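Local atomic coordinates of magnetosome membrane protein MamB, putative Co/Zn/Cd cation transporter. Cation diffusion facilitator family (Desulfamplus magnetovallimortis, PDB entry 6QFJ), a protein that probably transports divalent metal cations, iron among them, across the magnetosome membrane, this chain being its C-terminal cytosolic domain. Residues Y6-I20 with I55-R69. Residues are numbered along the deposited sequence; the frame is centred on the assembly and turned at random.
Sequences YIEAIANVLEKTPSI and IKKEVNQIIKEIVDR
The carbonyl O of Val13 is gripped twice near the end of its helix: Thr17 OG1 donates to it at 2.7 Å, from 51° above the carbonyl plane, and Lys16 N comes in from the opposite face. The Thr17 bond holds its hydroxyl beside Ile62, whose CD1 meets Val13 CG1 tip to tip at 3.7 Å and also touches Leu14 CD2. One turn on, Ile66 is a knob in the hole formed by Tyr6, Ala9, Ile10 and Val13, its CG2 against Ala9 CB and its CD1 sliding past Val13 CG2.

Tyr6 closes one end of the contact. Val67 CG1 lies over the Tyr6 ring, 4.2 Å from its centroid, in a CH-pi contact. Asp68 has two conformers, so the 2.6 Å bond from Tyr6 OH to Asp68 OD1 is less certain. An alanine in place of Tyr6 is likely to leave Val67 without its ring and one wall of the Ile66 hole missing. At the other end Ser19 OG gives Glu58 OE1 a 3.0 Å bond on the syn side.

The two helical segments run roughly antiparallel (142°), their axes 10.2 Å apart. In this C-terminal domain of a cation diffusion facilitator, both helices pack side by side on a three-stranded mixed sheet: helix 49-66, in the beta-alpha-beta crossover between parallel strands 34-43 and 71-79, sets Val59 and Ile63 on both, while Leu14 rests on strand 22-31 and Ile10 on Phe37 of strand 34-43.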
ATOM      1  N   TYR A   6     -10.336   7.778   1.338  1.00 47.88           N
ATOM      2  CA  TYR A   6      -8.985   7.589   0.931  1.00 48.30           C
ATOM      3  C   TYR A   6      -8.602   6.102   0.795  1.00 49.57           C
ATOM      4  O   TYR A   6      -7.980   5.701  -0.194  1.00 48.72           O
ATOM      5  CB  TYR A   6      -8.042   8.238   1.939  1.00 46.67           C
ATOM      6  CG  TYR A   6      -7.998   9.769   1.921  1.00 47.04           C
ATOM      7  CD1 TYR A   6      -7.765  10.486   0.716  1.00 48.50           C
ATOM      8  CD2 TYR A   6      -8.095  10.488   3.099  1.00 45.98           C
ATOM      9  CE1 TYR A   6      -7.646  11.852   0.691  1.00 48.45           C
ATOM     10  CE2 TYR A   6      -8.002  11.863   3.102  1.00 49.16           C
ATOM     11  CZ  TYR A   6      -7.784  12.558   1.896  1.00 53.98           C
ATOM     12  OH  TYR A   6      -7.725  13.947   1.896  1.00 60.01           O
ATOM     13  N   ILE A   7      -8.952   5.308   1.808  1.00 48.89           N
ATOM     14  CA  ILE A   7      -8.689   3.878   1.804  1.00 47.69           C
ATOM     15  C   ILE A   7      -9.285   3.181   0.556  1.00 46.24           C
ATOM     16  O   ILE A   7      -8.602   2.383  -0.100  1.00 42.01           O
ATOM     17  CB  ILE A   7      -9.176   3.218   3.091  1.00 47.17           C
ATOM     18  CG1 ILE A   7      -8.226   3.600   4.230  1.00 48.71           C
ATOM     19  CG2 ILE A   7      -9.248   1.687   2.948  1.00 47.39           C
ATOM     20  CD1 ILE A   7      -8.666   3.078   5.608  1.00 53.17           C
ATOM     21  N   GLU A   8     -10.517   3.529   0.226  1.00 46.05           N
ATOM     22  CA  GLU A   8     -11.185   2.971  -0.915  1.00 43.75           C
ATOM     23  C   GLU A   8     -10.498   3.314  -2.231  1.00 40.44           C
ATOM     24  O   GLU A   8     -10.353   2.454  -3.096  1.00 34.51           O
ATOM     25  CB  GLU A   8     -12.606   3.485  -0.970  1.00 49.99           C
ATOM     26  CG  GLU A   8     -13.319   3.035  -2.207  1.00 56.02           C
ATOM     27  CD  GLU A   8     -14.763   3.529  -2.386  1.00 64.17           C
ATOM     28  OE1 GLU A   8     -15.398   3.060  -3.344  1.00 69.25           O
ATOM     29  OE2 GLU A   8     -15.266   4.364  -1.609  1.00 72.82           O
ATOM     30  N   ALA A   9     -10.040   4.568  -2.386  1.00 38.51           N
ATOM     31  CA  ALA A   9      -9.393   4.926  -3.592  1.00 38.98           C
ATOM     32  C   ALA A   9      -7.997   4.232  -3.660  1.00 34.32           C
ATOM     33  O   ALA A   9      -7.554   3.789  -4.711  1.00 32.17           O
ATOM     34  CB  ALA A   9      -9.280   6.453  -3.694  1.00 40.94           C
ATOM     35  N   ILE A  10      -7.281   4.242  -2.553  1.00 35.60           N
ATOM     36  CA  ILE A  10      -5.997   3.539  -2.464  1.00 33.10           C
ATOM     37  C   ILE A  10      -6.144   2.052  -2.850  1.00 32.80           C
ATOM     38  O   ILE A  10      -5.456   1.570  -3.729  1.00 30.54           O
ATOM     39  CB  ILE A  10      -5.330   3.701  -1.077  1.00 34.39           C
ATOM     40  CG1 ILE A  10      -4.918   5.124  -0.847  1.00 35.72           C
ATOM     41  CG2 ILE A  10      -4.069   2.838  -0.971  1.00 34.12           C
ATOM     42  CD1 ILE A  10      -4.588   5.434   0.599  1.00 37.08           C
ATOM     43  N   ALA A  11      -7.139   1.372  -2.306  1.00 35.56           N
ATOM     44  CA  ALA A  11      -7.395  -0.025  -2.645  1.00 34.82           C
ATOM     45  C   ALA A  11      -7.732  -0.180  -4.089  1.00 36.54           C
ATOM     46  O   ALA A  11      -7.247  -1.104  -4.703  1.00 32.45           O
ATOM     47  CB  ALA A  11      -8.544  -0.616  -1.804  1.00 36.78           C
ATOM     48  N   ASN A  12      -8.502   0.754  -4.650  1.00 35.95           N
ATOM     49  CA  ASN A  12      -8.863   0.661  -6.057  1.00 34.50           C
ATOM     50  C   ASN A  12      -7.603   0.722  -6.906  1.00 30.96           C
ATOM     51  O   ASN A  12      -7.439  -0.048  -7.830  1.00 31.62           O
ATOM     52  CB  ASN A  12      -9.800   1.793  -6.502  1.00 38.05           C
ATOM     53  CG  ASN A  12     -11.242   1.559  -6.101  1.00 42.99           C
ATOM     54  OD1 ASN A  12     -11.578   0.449  -5.804  1.00 47.35           O
ATOM     55  ND2 ASN A  12     -12.090   2.603  -6.022  1.00 43.57           N
ATOM     56  N   VAL A  13      -6.661   1.585  -6.546  1.00 29.15           N
ATOM     57  CA  VAL A  13      -5.438   1.693  -7.352  1.00 26.59           C
ATOM     58  C   VAL A  13      -4.597   0.470  -7.232  1.00 26.55           C
ATOM     59  O   VAL A  13      -4.104  -0.116  -8.248  1.00 26.93           O
ATOM     60  CB  VAL A  13      -4.653   2.949  -7.031  1.00 25.29           C
ATOM     61  CG1 VAL A  13      -3.358   2.981  -7.863  1.00 24.39           C
ATOM     62  CG2 VAL A  13      -5.508   4.174  -7.340  1.00 26.55           C
ATOM     63  N   LEU A  14      -4.382   0.044  -5.999  1.00 27.65           N
ATOM     64  CA  LEU A  14      -3.454  -1.044  -5.703  1.00 28.85           C
ATOM     65  C   LEU A  14      -3.943  -2.341  -6.377  1.00 30.50           C
ATOM     66  O   LEU A  14      -3.133  -3.080  -6.929  1.00 32.57           O
ATOM     67  CB  LEU A  14      -3.327  -1.296  -4.193  1.00 30.98           C
ATOM     68  CG  LEU A  14      -2.646  -0.185  -3.411  1.00 32.73           C
ATOM     69  CD1 LEU A  14      -2.553  -0.504  -1.936  1.00 36.79           C
ATOM     70  CD2 LEU A  14      -1.273   0.128  -3.910  1.00 32.82           C
ATOM     71  N   GLU A  15      -5.251  -2.550  -6.410  1.00 32.08           N
ATOM     72  CA  GLU A  15      -5.830  -3.685  -7.088  1.00 35.53           C
ATOM     73  C   GLU A  15      -5.471  -3.756  -8.566  1.00 35.43           C
ATOM     74  O   GLU A  15      -5.503  -4.833  -9.167  1.00 36.20           O
ATOM     75  CB  GLU A  15      -7.377  -3.721  -6.952  1.00 41.49           C
ATOM     76  CG  GLU A  15      -7.925  -4.926  -6.232  1.00 55.97           C
ATOM     77  CD  GLU A  15      -7.406  -5.090  -4.804  1.00 61.65           C
ATOM     78  OE1 GLU A  15      -6.643  -6.075  -4.516  0.50 48.66           O
ATOM     79  OE2 GLU A  15      -7.825  -4.212  -3.992  0.50 57.73           O
ATOM     80  N   LYS A  16      -5.248  -2.617  -9.172  1.00 33.45           N
ATOM     81  CA  LYS A  16      -4.991  -2.542 -10.582  1.00 36.34           C
ATOM     82  C   LYS A  16      -3.518  -2.299 -10.839  1.00 31.61           C
ATOM     83  O   LYS A  16      -3.126  -2.052 -11.959  1.00 32.80           O
ATOM     84  CB  LYS A  16      -5.792  -1.395 -11.203  1.00 40.78           C
ATOM     85  CG  LYS A  16      -7.281  -1.454 -11.005  1.00 47.46           C
ATOM     86  CD  LYS A  16      -7.957  -0.390 -11.843  1.00 57.31           C
ATOM     87  CE  LYS A  16      -8.659   0.654 -11.006  1.00 62.60           C
ATOM     88  NZ  LYS A  16      -9.974   0.170 -10.480  1.00 74.03           N
ATOM     89  N   THR A  17      -2.678  -2.386  -9.810  1.00 30.04           N
ATOM     90  CA  THR A  17      -1.255  -2.135  -9.993  1.00 25.13           C
ATOM     91  C   THR A  17      -0.598  -3.487 -10.271  1.00 26.66           C
ATOM     92  O   THR A  17      -0.575  -4.377  -9.398  1.00 27.29           O
ATOM     93  CB  THR A  17      -0.729  -1.417  -8.775  1.00 27.22           C
ATOM     94  OG1 THR A  17      -1.459  -0.199  -8.656  1.00 27.00           O
ATOM     95  CG2 THR A  17       0.779  -1.042  -8.896  1.00 26.51           C
ATOM     96  N   PRO A  18      -0.063  -3.672 -11.502  1.00 26.68           N
ATOM     97  CA  PRO A  18       0.412  -5.003 -11.858  1.00 28.52           C
ATOM     98  C   PRO A  18       1.565  -5.606 -11.012  1.00 29.34           C
ATOM     99  O   PRO A  18       1.673  -6.836 -10.932  1.00 30.94           O
ATOM    100  CB  PRO A  18       0.830  -4.896 -13.320  1.00 29.81           C
ATOM    101  CG  PRO A  18       1.061  -3.439 -13.543  1.00 32.41           C
ATOM    102  CD  PRO A  18       0.113  -2.698 -12.602  1.00 29.81           C
ATOM    103  N   SER A  19       2.392  -4.798 -10.379  1.00 29.48           N
ATOM    104  CA  SER A  19       3.478  -5.367  -9.560  1.00 30.85           C
ATOM    105  C   SER A  19       3.029  -6.005  -8.212  1.00 30.58           C
ATOM    106  O   SER A  19       3.816  -6.658  -7.503  1.00 35.51           O
ATOM    107  CB  SER A  19       4.519  -4.278  -9.306  1.00 27.64           C
ATOM    108  OG  SER A  19       3.974  -3.213  -8.570  1.00 30.72           O
ATOM    109  N   ILE A  20       1.759  -5.837  -7.896  1.00 30.90           N
ATOM    110  CA  ILE A  20       1.178  -6.245  -6.631  1.00 31.05           C
ATOM    111  C   ILE A  20       0.228  -7.367  -6.905  1.00 32.12           C
ATOM    112  O   ILE A  20      -0.682  -7.220  -7.724  1.00 31.54           O
ATOM    113  CB  ILE A  20       0.432  -5.051  -5.979  1.00 31.20           C
ATOM    114  CG1 ILE A  20       1.494  -4.057  -5.512  1.00 33.55           C
ATOM    115  CG2 ILE A  20      -0.461  -5.451  -4.827  1.00 29.65           C
ATOM    116  CD1 ILE A  20       0.910  -2.690  -5.221  1.00 34.55           C
ATOM    117  N   ILE A  55       8.757  -1.545  -5.442  1.00 23.65           N
ATOM    118  CA  ILE A  55       7.282  -1.579  -5.209  1.00 23.32           C
ATOM    119  C   ILE A  55       6.880  -0.685  -4.042  1.00 23.33           C
ATOM    120  O   ILE A  55       5.806   0.004  -4.080  1.00 23.76           O
ATOM    121  CB  ILE A  55       6.840  -3.021  -4.917  1.00 24.12           C
ATOM    122  CG1 ILE A  55       6.945  -3.842  -6.180  1.00 24.39           C
ATOM    123  CG2 ILE A  55       5.412  -3.088  -4.365  1.00 22.39           C
ATOM    124  CD1 ILE A  55       6.875  -5.314  -5.957  1.00 21.86           C
ATOM    125  N   LYS A  56       7.687  -0.684  -2.949  1.00 22.71           N
ATOM    126  CA  LYS A  56       7.355   0.228  -1.786  1.00 23.66           C
ATOM    127  C   LYS A  56       7.350   1.675  -2.155  1.00 24.25           C
ATOM    128  O   LYS A  56       6.485   2.422  -1.748  1.00 25.98           O
ATOM    129  CB  LYS A  56       8.336   0.065  -0.642  1.00 26.99           C
ATOM    130  CG  LYS A  56       8.240  -1.320  -0.066  1.00 28.69           C
ATOM    131  CD  LYS A  56       9.172  -1.489   1.101  1.00 33.58           C
ATOM    132  CE  LYS A  56       8.938  -2.872   1.664  1.00 35.32           C
ATOM    133  NZ  LYS A  56       9.939  -3.158   2.719  1.00 45.60           N
ATOM    134  N   LYS A  57       8.283   2.060  -3.002  1.00 29.05           N
ATOM    135  CA  LYS A  57       8.308   3.394  -3.592  1.00 35.31           C
ATOM    136  C   LYS A  57       7.056   3.702  -4.419  1.00 32.92           C
ATOM    137  O   LYS A  57       6.478   4.820  -4.319  1.00 27.39           O
ATOM    138  CB  LYS A  57       9.618   3.595  -4.408  1.00 41.48           C
ATOM    139  CG  LYS A  57      10.880   3.621  -3.472  1.00 52.54           C
ATOM    140  CD  LYS A  57      11.320   5.027  -3.109  1.00 68.81           C
ATOM    141  CE  LYS A  57      10.595   5.550  -1.876  1.00 78.40           C
ATOM    142  NZ  LYS A  57      10.614   7.041  -1.710  1.00 79.48           N
ATOM    143  N   GLU A  58       6.617   2.743  -5.267  1.00 28.38           N
ATOM    144  CA  GLU A  58       5.323   2.954  -6.024  1.00 28.54           C
ATOM    145  C   GLU A  58       4.153   3.115  -5.146  1.00 25.31           C
ATOM    146  O   GLU A  58       3.261   3.961  -5.398  1.00 28.24           O
ATOM    147  CB  GLU A  58       4.983   1.778  -6.999  1.00 31.14           C
ATOM    148  CG  GLU A  58       5.681   1.812  -8.352  1.00 40.86           C
ATOM    149  CD  GLU A  58       5.213   0.684  -9.368  1.00 50.01           C
ATOM    150  OE1 GLU A  58       4.479  -0.259  -8.922  1.00 45.44           O
ATOM    151  OE2 GLU A  58       5.523   0.779 -10.615  1.00 55.29           O
ATOM    152  N   VAL A  59       4.088   2.289  -4.088  1.00 24.08           N
ATOM    153  CA  VAL A  59       2.967   2.428  -3.152  1.00 26.00           C
ATOM    154  C   VAL A  59       2.925   3.763  -2.440  1.00 24.98           C
ATOM    155  O   VAL A  59       1.875   4.413  -2.247  1.00 23.20           O
ATOM    156  CB  VAL A  59       2.979   1.331  -2.069  1.00 28.33           C
ATOM    157  CG1 VAL A  59       1.954   1.616  -0.987  1.00 27.96           C
ATOM    158  CG2 VAL A  59       2.713   0.049  -2.733  1.00 30.82           C
ATOM    159  N   ASN A  60       4.089   4.217  -2.087  1.00 27.77           N
ATOM    160  CA  ASN A  60       4.231   5.494  -1.423  1.00 27.73           C
ATOM    161  C   ASN A  60       3.779   6.644  -2.358  1.00 28.55           C
ATOM    162  O   ASN A  60       3.074   7.554  -1.935  1.00 29.78           O
ATOM    163  CB  ASN A  60       5.718   5.704  -1.110  1.00 30.29           C
ATOM    164  CG  ASN A  60       5.969   6.939  -0.254  1.00 37.72           C
ATOM    165  OD1 ASN A  60       6.479   7.943  -0.744  1.00 44.22           O
ATOM    166  ND2 ASN A  60       5.671   6.849   1.015  1.00 43.60           N
ATOM    167  N   GLN A  61       4.165   6.568  -3.625  1.00 25.47           N
ATOM    168  CA  GLN A  61       3.763   7.551  -4.625  1.00 23.57           C
ATOM    169  C   GLN A  61       2.245   7.586  -4.735  1.00 23.62           C
ATOM    170  O   GLN A  61       1.615   8.640  -4.740  1.00 21.80           O
ATOM    171  CB  GLN A  61       4.416   7.133  -5.959  1.00 24.83           C
ATOM    172  CG  GLN A  61       4.190   8.117  -7.124  1.00 26.16           C
ATOM    173  CD  GLN A  61       2.818   8.109  -7.703  1.00 25.96           C
ATOM    174  OE1 GLN A  61       2.213   7.064  -7.946  1.00 25.36           O
ATOM    175  NE2 GLN A  61       2.273   9.327  -7.946  1.00 28.46           N
ATOM    176  N   ILE A  62       1.639   6.426  -4.784  1.00 23.72           N
ATOM    177  CA  ILE A  62       0.153   6.379  -4.873  1.00 24.05           C
ATOM    178  C   ILE A  62      -0.516   7.073  -3.751  1.00 24.39           C
ATOM    179  O   ILE A  62      -1.372   7.948  -3.948  1.00 27.23           O
ATOM    180  CB  ILE A  62      -0.317   4.911  -4.986  1.00 24.45           C
ATOM    181  CG1 ILE A  62       0.159   4.344  -6.295  1.00 24.78           C
ATOM    182  CG2 ILE A  62      -1.820   4.829  -4.858  1.00 23.18           C
ATOM    183  CD1 ILE A  62       0.066   2.845  -6.428  1.00 27.37           C
ATOM    184  N   ILE A  63      -0.056   6.778  -2.526  1.00 26.10           N
ATOM    185  CA  ILE A  63      -0.668   7.427  -1.378  1.00 27.00           C
ATOM    186  C   ILE A  63      -0.475   8.918  -1.376  1.00 29.21           C
ATOM    187  O   ILE A  63      -1.449   9.690  -1.184  1.00 33.71           O
ATOM    188  CB  ILE A  63      -0.213   6.781  -0.082  1.00 28.70           C
ATOM    189  CG1 ILE A  63      -0.798   5.404  -0.058  1.00 33.84           C
ATOM    190  CG2 ILE A  63      -0.724   7.607   1.128  1.00 30.98           C
ATOM    191  CD1 ILE A  63      -0.295   4.575   1.054  1.00 38.81           C
ATOM    192  N   LYS A  64       0.760   9.365  -1.601  1.00 30.14           N
ATOM    193  CA  LYS A  64       1.027  10.789  -1.642  1.00 32.20           C
ATOM    194  C   LYS A  64       0.189  11.515  -2.705  1.00 30.44           C
ATOM    195  O   LYS A  64      -0.209  12.660  -2.522  1.00 32.62           O
ATOM    196  CB  LYS A  64       2.498  11.028  -1.983  1.00 34.16           C
ATOM    197  CG  LYS A  64       3.467  10.436  -1.022  1.00 35.48           C
ATOM    198  CD  LYS A  64       3.193  10.918   0.355  1.00 39.39           C
ATOM    199  CE  LYS A  64       4.396  10.627   1.224  1.00 42.66           C
ATOM    200  NZ  LYS A  64       4.058  10.892   2.645  1.00 43.31           N
ATOM    201  N   GLU A  65      -0.062  10.864  -3.826  1.00 28.01           N
ATOM    202  CA  GLU A  65      -0.873  11.477  -4.819  1.00 30.18           C
ATOM    203  C   GLU A  65      -2.330  11.540  -4.414  1.00 30.20           C
ATOM    204  O   GLU A  65      -3.008  12.533  -4.663  1.00 34.97           O
ATOM    205  CB  GLU A  65      -0.767  10.784  -6.186  1.00 29.12           C
ATOM    206  CG  GLU A  65      -1.634  11.482  -7.248  1.00 30.56           C
ATOM    207  CD  GLU A  65      -1.452  10.882  -8.655  1.00 35.44           C
ATOM    208  OE1 GLU A  65      -0.408  10.269  -8.918  1.00 33.44           O
ATOM    209  OE2 GLU A  65      -2.348  11.063  -9.534  1.00 33.34           O
ATOM    210  N   ILE A  66      -2.848  10.483  -3.831  1.00 30.73           N
ATOM    211  CA  ILE A  66      -4.290  10.463  -3.473  1.00 32.52           C
ATOM    212  C   ILE A  66      -4.653  11.298  -2.270  1.00 32.37           C
ATOM    213  O   ILE A  66      -5.681  11.957  -2.260  1.00 38.15           O
ATOM    214  CB  ILE A  66      -4.735   9.013  -3.267  1.00 35.51           C
ATOM    215  CG1 ILE A  66      -4.632   8.327  -4.593  1.00 37.92           C
ATOM    216  CG2 ILE A  66      -6.157   8.930  -2.706  1.00 38.20           C
ATOM    217  CD1 ILE A  66      -5.359   7.036  -4.683  1.00 43.26           C
ATOM    218  N   VAL A  67      -3.836  11.261  -1.239  1.00 32.77           N
ATOM    219  CA  VAL A  67      -4.091  11.991  -0.006  1.00 34.00           C
ATOM    220  C   VAL A  67      -3.463  13.381  -0.058  1.00 38.17           C
ATOM    221  O   VAL A  67      -2.242  13.517  -0.130  1.00 40.38           O
ATOM    222  CB  VAL A  67      -3.482  11.161   1.167  1.00 35.20           C
ATOM    223  CG1 VAL A  67      -3.774  11.794   2.471  1.00 40.28           C
ATOM    224  CG2 VAL A  67      -3.985   9.729   1.163  1.00 35.76           C
ATOM    225  N   ASP A  68      -4.291  14.400   0.070  1.00 46.50           N
ATOM    226  CA  ASP A  68      -3.853  15.782  -0.039  0.50 53.53           C
ATOM    227  C   ASP A  68      -2.983  16.182   1.172  1.00 54.88           C
ATOM    228  O   ASP A  68      -1.927  16.827   1.043  1.00 59.98           O
ATOM    229  CB  ASP A  68      -5.075  16.707  -0.077  0.50 56.41           C
ATOM    230  CG  ASP A  68      -6.297  16.072  -0.788  0.50 58.25           C
ATOM    231  OD1 ASP A  68      -6.853  15.074  -0.251  0.50 56.63           O
ATOM    232  OD2 ASP A  68      -6.696  16.568  -1.868  0.50 54.92           O
ATOM    233  N   ARG A  69      -3.419  15.758   2.340  1.00 54.03           N
ATOM    234  CA  ARG A  69      -2.737  16.082   3.588  1.00 50.77           C
ATOM    235  C   ARG A  69      -1.447  15.309   3.802  1.00 43.02           C
ATOM    236  O   ARG A  69      -1.154  14.307   3.127  1.00 38.84           O
ATOM    237  CB  ARG A  69      -3.648  15.739   4.766  1.00 58.06           C
ATOM    238  CG  ARG A  69      -5.029  15.291   4.306  1.00 62.09           C
ATOM    239  CD  ARG A  69      -6.079  15.283   5.434  1.00 66.49           C
ATOM    240  NE  ARG A  69      -5.503  15.172   6.751  1.00 69.40           N
ATOM    241  CZ  ARG A  69      -6.194  14.800   7.809  1.00 76.53           C
ATOM    242  NH1 ARG A  69      -5.572  14.705   8.975  1.00 84.25           N
ATOM    243  NH2 ARG A  69      -7.479  14.492   7.706  1.00 75.90           N
TER